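Local coordinates for putative ABC transporter amino acid-binding protein (Sinorhizobium meliloti, PDB 2Q89), which probably serves as the ectoine-binding component of an ABC transporter and is seen here holding hydroxyectoine, at residues I17-E22 / A75-L80; L97-A102 / P173-N178. One frame throughout, in Å; residues are numbered along the deposited sequence.

Interaction 1. Residues I17-E22 / A75-L80. With 6CS ((4S,5S)-5-hydroxy-2-methyl-1,4,5,6-tetrahydropyrimidine-4-carboxylic acid), chain F.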
loop_
_atom_site.group_PDB
_atom_site.type_symbol
_atom_site.label_atom_id
_atom_site.label_comp_id
_atom_site.label_asym_id
_atom_site.label_seq_id
_atom_site.Cartn_x
_atom_site.Cartn_y
_atom_site.Cartn_z
ATOM N N ILE A 17 -13.529 -5.428 0.912
ATOM C CA ILE A 17 -12.120 -5.102 0.708
ATOM C C ILE A 17 -11.620 -4.090 1.742
ATOM O O ILE A 17 -12.370 -3.215 2.180
ATOM C CB ILE A 17 -11.840 -4.638 -0.756
ATOM C CG1 ILE A 17 -12.582 -3.332 -1.098
ATOM C CG2 ILE A 17 -12.190 -5.766 -1.752
ATOM C CD1 ILE A 17 -12.155 -2.679 -2.428
ATOM N N ALA A 18 -10.360 -4.238 2.140
ATOM C CA ALA A 18 -9.741 -3.342 3.108
ATOM C C ALA A 18 -8.808 -2.365 2.410
ATOM O O ALA A 18 -7.968 -2.766 1.600
ATOM C CB ALA A 18 -9.002 -4.130 4.172
ATOM N N ILE A 19 -8.986 -1.082 2.727
ATOM C CA ILE A 19 -8.221 0.025 2.154
ATOM C C ILE A 19 -7.817 0.995 3.273
ATOM O O ILE A 19 -8.337 0.907 4.386
ATOM C CB ILE A 19 -9.053 0.762 1.065
ATOM C CG1 ILE A 19 -10.287 1.440 1.677
ATOM C CG2 ILE A 19 -9.468 -0.203 -0.060
ATOM C CD1 ILE A 19 -10.833 2.593 0.864
ATOM N N ALA A 20 -6.896 1.912 2.980
ATOM C CA ALA A 20 -6.439 2.901 3.964
ATOM C C ALA A 20 -6.698 4.367 3.570
ATOM O O ALA A 20 -6.492 5.275 4.391
ATOM C CB ALA A 20 -4.964 2.701 4.265
ATOM N N ASN A 21 -7.147 4.590 2.335
ATOM C CA ASN A 21 -7.292 5.946 1.752
ATOM C C ASN A 21 -5.963 6.696 1.608
ATOM O O ASN A 21 -5.712 7.684 2.306
ATOM C CB ASN A 21 -8.334 6.803 2.499
ATOM C CG ASN A 21 -8.690 8.096 1.749
ATOM O OD1 ASN A 21 -8.447 8.226 0.548
ATOM N ND2 ASN A 21 -9.269 9.052 2.464
ATOM N N GLU A 22 -5.126 6.226 0.686
ATOM C CA GLU A 22 -3.822 6.831 0.405
ATOM C C GLU A 22 -3.608 6.883 -1.111
ATOM O O GLU A 22 -3.110 5.922 -1.702
ATOM C CB GLU A 22 -2.712 6.014 1.082
ATOM C CG GLU A 22 -1.296 6.531 0.862
ATOM C CD GLU A 22 -0.238 5.545 1.320
ATOM O OE1 GLU A 22 -0.310 5.070 2.479
ATOM O OE2 GLU A 22 0.677 5.245 0.523
ATOM N N ALA A 75 -10.669 -9.626 1.262
ATOM C CA ALA A 75 -9.355 -9.365 0.679
ATOM C C ALA A 75 -8.816 -8.005 1.121
ATOM O O ALA A 75 -9.589 -7.105 1.446
ATOM C CB ALA A 75 -9.418 -9.431 -0.852
ATOM N N ILE A 76 -7.490 -7.875 1.132
ATOM C CA ILE A 76 -6.828 -6.585 1.318
ATOM C C ILE A 76 -6.369 -6.084 -0.047
ATOM O O ILE A 76 -5.587 -6.755 -0.731
ATOM C CB ILE A 76 -5.613 -6.698 2.273
ATOM C CG1 ILE A 76 -6.026 -7.276 3.629
ATOM C CG2 ILE A 76 -4.922 -5.329 2.440
ATOM C CD1 ILE A 76 -4.856 -7.793 4.448
ATOM N N THR A 77 -6.877 -4.919 -0.448
ATOM C CA THR A 77 -6.528 -4.309 -1.729
ATOM C C THR A 77 -6.200 -2.848 -1.472
ATOM O O THR A 77 -7.046 -1.976 -1.644
ATOM C CB THR A 77 -7.689 -4.443 -2.749
ATOM O OG1 THR A 77 -8.876 -3.842 -2.212
ATOM C CG2 THR A 77 -8.092 -5.901 -2.935
ATOM N N ALA A 78 -4.963 -2.582 -1.057
ATOM C CA ALA A 78 -4.644 -1.298 -0.445
ATOM C C ALA A 78 -3.210 -0.827 -0.675
ATOM O O ALA A 78 -2.795 0.192 -0.128
ATOM C CB ALA A 78 -4.949 -1.366 1.055
ATOM N N GLY A 79 -2.461 -1.564 -1.489
ATOM C CA GLY A 79 -1.031 -1.325 -1.637
ATOM C C GLY A 79 -0.223 -1.996 -0.538
ATOM O O GLY A 79 0.893 -1.569 -0.236
ATOM N N LEU A 80 -0.782 -3.049 0.061
ATOM C CA LEU A 80 -0.102 -3.772 1.140
ATOM C C LEU A 80 1.055 -4.602 0.577
ATOM O O LEU A 80 0.864 -5.732 0.094
ATOM C CB LEU A 80 -1.082 -4.645 1.942
ATOM C CG LEU A 80 -0.547 -5.221 3.260
ATOM C CD1 LEU A 80 -0.514 -4.160 4.363
ATOM C CD2 LEU A 80 -1.373 -6.414 3.707
HETATM O O 6CS F . 2.886 -1.141 4.590
HETATM C C 6CS F . 2.619 -0.995 3.382
HETATM O OXT 6CS F . 2.322 -1.926 2.599
HETATM C CA 6CS F . 2.680 0.445 2.799
HETATM N N 6CS F . 1.911 0.527 1.537
HETATM C CAI 6CS F . 1.319 1.733 1.118
HETATM C CAA 6CS F . 0.542 1.777 -0.185
HETATM N NAG 6CS F . 1.414 2.902 1.886
HETATM C CG2 6CS F . 2.161 2.912 3.156
HETATM C CB 6CS F . 2.203 1.522 3.804
HETATM O OG1 6CS F . 3.131 1.625 4.876
#
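Ala18 is bonded through both its backbone N and its O to the 75-80 segment, which runs parallel to it. Its N donates to Ala75 O over 3.0 Å, and its O accepts from Thr77 N at 3.2 Å. Ile17 CA sits 3.3 Å from the same Ala75 O, so that carbonyl receives a CA-H...O contact beside its N-H bond.

Side-chain packing fills in around these bonds. Thr77 OG1 lies between the backbone N and the carbonyl carbon (chi1 57°), which turns it against Ile17; the two side chains cross at about a right angle, and OG1 is 3.4 Å from Ile17 CB, with CD1 almost as near. Buried there, the hydroxyl has no polar partner in the model. Ala78 CB presses against Ala18 O and Ile19 CA, while Ile19 CG2 rests on Thr77 O. Ala18 and Ile76 meet CB to CG1. Helix 37-48 covers the Ile17 and Thr77 side; helix 64-69 packs on Ile76 and Ala78.

Past the strands, both segments reach the bound hydroxyectoine. Glu22, extended with CG anti to the backbone N (chi1 180°), brings both OE1 and OE2 to 2.8 Å from the ligand's NAG; the OE2 bond is the straighter, at 158°, and the OE1 bond is weak. Tyr61 hydrogen-bonds to OE1 and Ser176 probably to OE2, which would hold the carboxylate in place. Gly79 O comes close to the other ring nitrogen. Central strand 14-19 between 53-58 and 75-76, with the ligand at the strand ends, is the arrangement of a type II periplasmic-binding-protein lobe.

Interaction 2. Residues L97-A102 / P173-N178. With 6CS ((4S,5S)-5-hydroxy-2-methyl-1,4,5,6-tetrahydropyrimidine-4-carboxylic acid), chain F.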
loop_
_atom_site.group_PDB
_atom_site.type_symbol
_atom_site.label_atom_id
_atom_site.label_comp_id
_atom_site.label_asym_id
_atom_site.label_seq_id
_atom_site.Cartn_x
_atom_site.Cartn_y
_atom_site.Cartn_z
ATOM N N LEU A 97 0.786 -3.522 -7.761
ATOM C CA LEU A 97 1.230 -2.131 -7.609
ATOM C C LEU A 97 2.633 -2.043 -7.011
ATOM O O LEU A 97 2.853 -2.405 -5.853
ATOM C CB LEU A 97 0.234 -1.335 -6.753
ATOM C CG LEU A 97 -1.234 -1.254 -7.184
ATOM C CD1 LEU A 97 -1.998 -0.272 -6.289
ATOM C CD2 LEU A 97 -1.366 -0.845 -8.653
ATOM N N CYS A 98 3.573 -1.564 -7.817
ATOM C CA CYS A 98 4.969 -1.430 -7.408
ATOM C C CYS A 98 5.346 0.023 -7.139
ATOM O O CYS A 98 4.908 0.927 -7.854
ATOM C CB CYS A 98 5.887 -2.007 -8.484
ATOM S SG CYS A 98 5.608 -3.758 -8.839
ATOM N N ASP A 99 6.164 0.249 -6.113
ATOM C CA ASP A 99 6.666 1.596 -5.825
ATOM C C ASP A 99 7.901 1.578 -4.928
ATOM O O ASP A 99 8.153 0.599 -4.219
ATOM C CB ASP A 99 5.563 2.471 -5.202
ATOM C CG ASP A 99 5.728 3.954 -5.529
ATOM O OD1 ASP A 99 6.662 4.321 -6.285
ATOM O OD2 ASP A 99 4.972 4.831 -5.069
ATOM N N ALA A 100 8.668 2.665 -4.970
ATOM C CA ALA A 100 9.769 2.872 -4.040
ATOM C C ALA A 100 9.251 3.694 -2.860
ATOM O O ALA A 100 8.061 4.006 -2.810
ATOM C CB ALA A 100 10.937 3.575 -4.739
ATOM N N GLU A 101 10.140 4.030 -1.922
ATOM C CA GLU A 101 9.794 4.811 -0.731
ATOM C C GLU A 101 10.295 6.250 -0.855
ATOM O O GLU A 101 11.337 6.502 -1.471
ATOM C CB GLU A 101 10.388 4.180 0.541
ATOM C CG GLU A 101 9.932 2.759 0.855
ATOM C CD GLU A 101 8.537 2.697 1.456
ATOM O OE1 GLU A 101 7.748 3.650 1.265
ATOM O OE2 GLU A 101 8.224 1.689 2.120
ATOM N N ALA A 102 9.554 7.181 -0.255
ATOM C CA ALA A 102 9.886 8.602 -0.334
ATOM C C ALA A 102 9.821 9.307 1.019
ATOM O O ALA A 102 9.186 8.814 1.961
ATOM C CB ALA A 102 8.987 9.303 -1.345
ATOM N N PRO A 173 5.199 5.724 0.146
ATOM C CA PRO A 173 5.693 5.446 -1.204
ATOM C C PRO A 173 5.751 6.716 -2.055
ATOM O O PRO A 173 4.968 7.644 -1.842
ATOM C CB PRO A 173 4.646 4.481 -1.781
ATOM C CG PRO A 173 3.970 3.885 -0.598
ATOM C CD PRO A 173 3.964 4.967 0.439
ATOM N N VAL A 174 6.672 6.734 -3.014
ATOM C CA VAL A 174 6.923 7.889 -3.879
ATOM C C VAL A 174 5.653 8.498 -4.485
ATOM O O VAL A 174 5.465 9.717 -4.442
ATOM C CB VAL A 174 7.935 7.529 -5.003
ATOM C CG1 VAL A 174 8.184 8.714 -5.920
ATOM C CG2 VAL A 174 9.253 7.034 -4.403
ATOM N N LEU A 175 4.786 7.651 -5.036
ATOM C CA LEU A 175 3.562 8.126 -5.685
ATOM C C LEU A 175 2.593 8.780 -4.701
ATOM O O LEU A 175 1.970 9.795 -5.026
ATOM C CB LEU A 175 2.888 6.998 -6.474
ATOM C CG LEU A 175 3.658 6.536 -7.721
ATOM C CD1 LEU A 175 3.132 5.196 -8.212
ATOM C CD2 LEU A 175 3.611 7.580 -8.840
ATOM N N SER A 176 2.491 8.203 -3.504
ATOM C CA SER A 176 1.673 8.747 -2.417
ATOM C C SER A 176 2.190 10.111 -1.951
ATOM O O SER A 176 1.409 11.047 -1.805
ATOM C CB SER A 176 1.645 7.785 -1.226
ATOM O OG SER A 176 1.239 6.485 -1.602
ATOM N N ILE A 177 3.497 10.210 -1.711
ATOM C CA ILE A 177 4.119 11.471 -1.288
ATOM C C ILE A 177 3.957 12.548 -2.366
ATOM O O ILE A 177 3.571 13.678 -2.068
ATOM C CB ILE A 177 5.626 11.269 -0.922
ATOM C CG1 ILE A 177 5.787 10.376 0.319
ATOM C CG2 ILE A 177 6.328 12.612 -0.703
ATOM C CD1 ILE A 177 5.371 11.028 1.643
ATOM N N ASN A 178 4.238 12.176 -3.613
ATOM C CA ASN A 178 4.110 13.079 -4.750
ATOM C C ASN A 178 2.710 13.655 -4.877
ATOM O O ASN A 178 2.543 14.861 -5.069
ATOM C CB ASN A 178 4.512 12.374 -6.046
ATOM C CG ASN A 178 6.017 12.362 -6.265
ATOM O OD1 ASN A 178 6.754 13.133 -5.646
ATOM N ND2 ASN A 178 6.477 11.491 -7.160
HETATM O O 6CS F . 2.886 -1.141 4.590
HETATM C C 6CS F . 2.619 -0.995 3.382
HETATM O OXT 6CS F . 2.322 -1.926 2.599
HETATM C CA 6CS F . 2.680 0.445 2.799
HETATM N N 6CS F . 1.911 0.527 1.537
HETATM C CAI 6CS F . 1.319 1.733 1.118
HETATM C CAA 6CS F . 0.542 1.777 -0.185
HETATM N NAG 6CS F . 1.414 2.902 1.886
HETATM C CG2 6CS F . 2.161 2.912 3.156
HETATM C CB 6CS F . 2.203 1.522 3.804
HETATM O OG1 6CS F . 3.131 1.625 4.876
#
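Asp99 reaches from strand 98-106 to the first turn of helix 174-184, where Pro173 is the N-cap residue; the contact lies where the chain, having crossed from the first lobe, enters the second α/β lobe of the periplasmic-binding-protein fold. Asp99 CB leaves the strand toward the helix and passes Pro173 CB. With CG anti to the backbone N (chi1 -150°), the carboxylate is set over the helix start. OD1 looks back to its own strand, taking a weak bond from Ala100 N, and also touches Val174 CB at 3.7 Å. OD2 meets the helix start: on its syn lone pair it accepts Leu175 N over 2.8 Å, nearly straight at 168°. Leu175 CB and CG close against that same oxygen, and Pro173 CB lies 3.3 Å from it. A carboxylate at a helix N-terminus would be favoured by the helix dipole, which probably adds to this grip.

One residue on, Ala100 O takes Val174 N at 3.1 Å, though the donor stands 44° out of the carbonyl plane. Thus two successive amides of the first turn are bonded to the strand. Beyond them, Glu101 and Pro173 form an antiparallel non-hydrogen-bonded pair whose side chains diverge. Glu101 bends at chi2, bringing OE1 back beside Pro173, while OE2 is bonded to Thr134. Ala102 CB then nestles between Val174 and Ile177, 3.8 Å from Ile177 CG1. At the strand's other end, Cys98 is tied by a disulfide to Cys202. Pro173 itself turns to the bound hydroxyectoine: its CG and CD lie over the face of the flat N-C-N group, with CD 3.6 Å from NAG.

Interactions 1 and 2 belong to the two lobes that close on the hydroxyectoine, their centres about 15 Å apart. They meet at Glu22: its OE2 is 2.5 Å from Ser176 OG, a probable hydrogen bond, and Glu22 OE2 is 3.3 Å from Pro173 CD. The 17-22 and 173-178 segments thus put a carboxylate and a proline ring around the same end of the ligand, so the ligand and the probable Glu22-Ser176 bridge join the lobes together. Arg86, Phe81, Thr134 and Glu135 also hydrogen-bond to the ligand. Thr134 also bonds Glu101 of interaction 2, connecting that strand to the pocket wall.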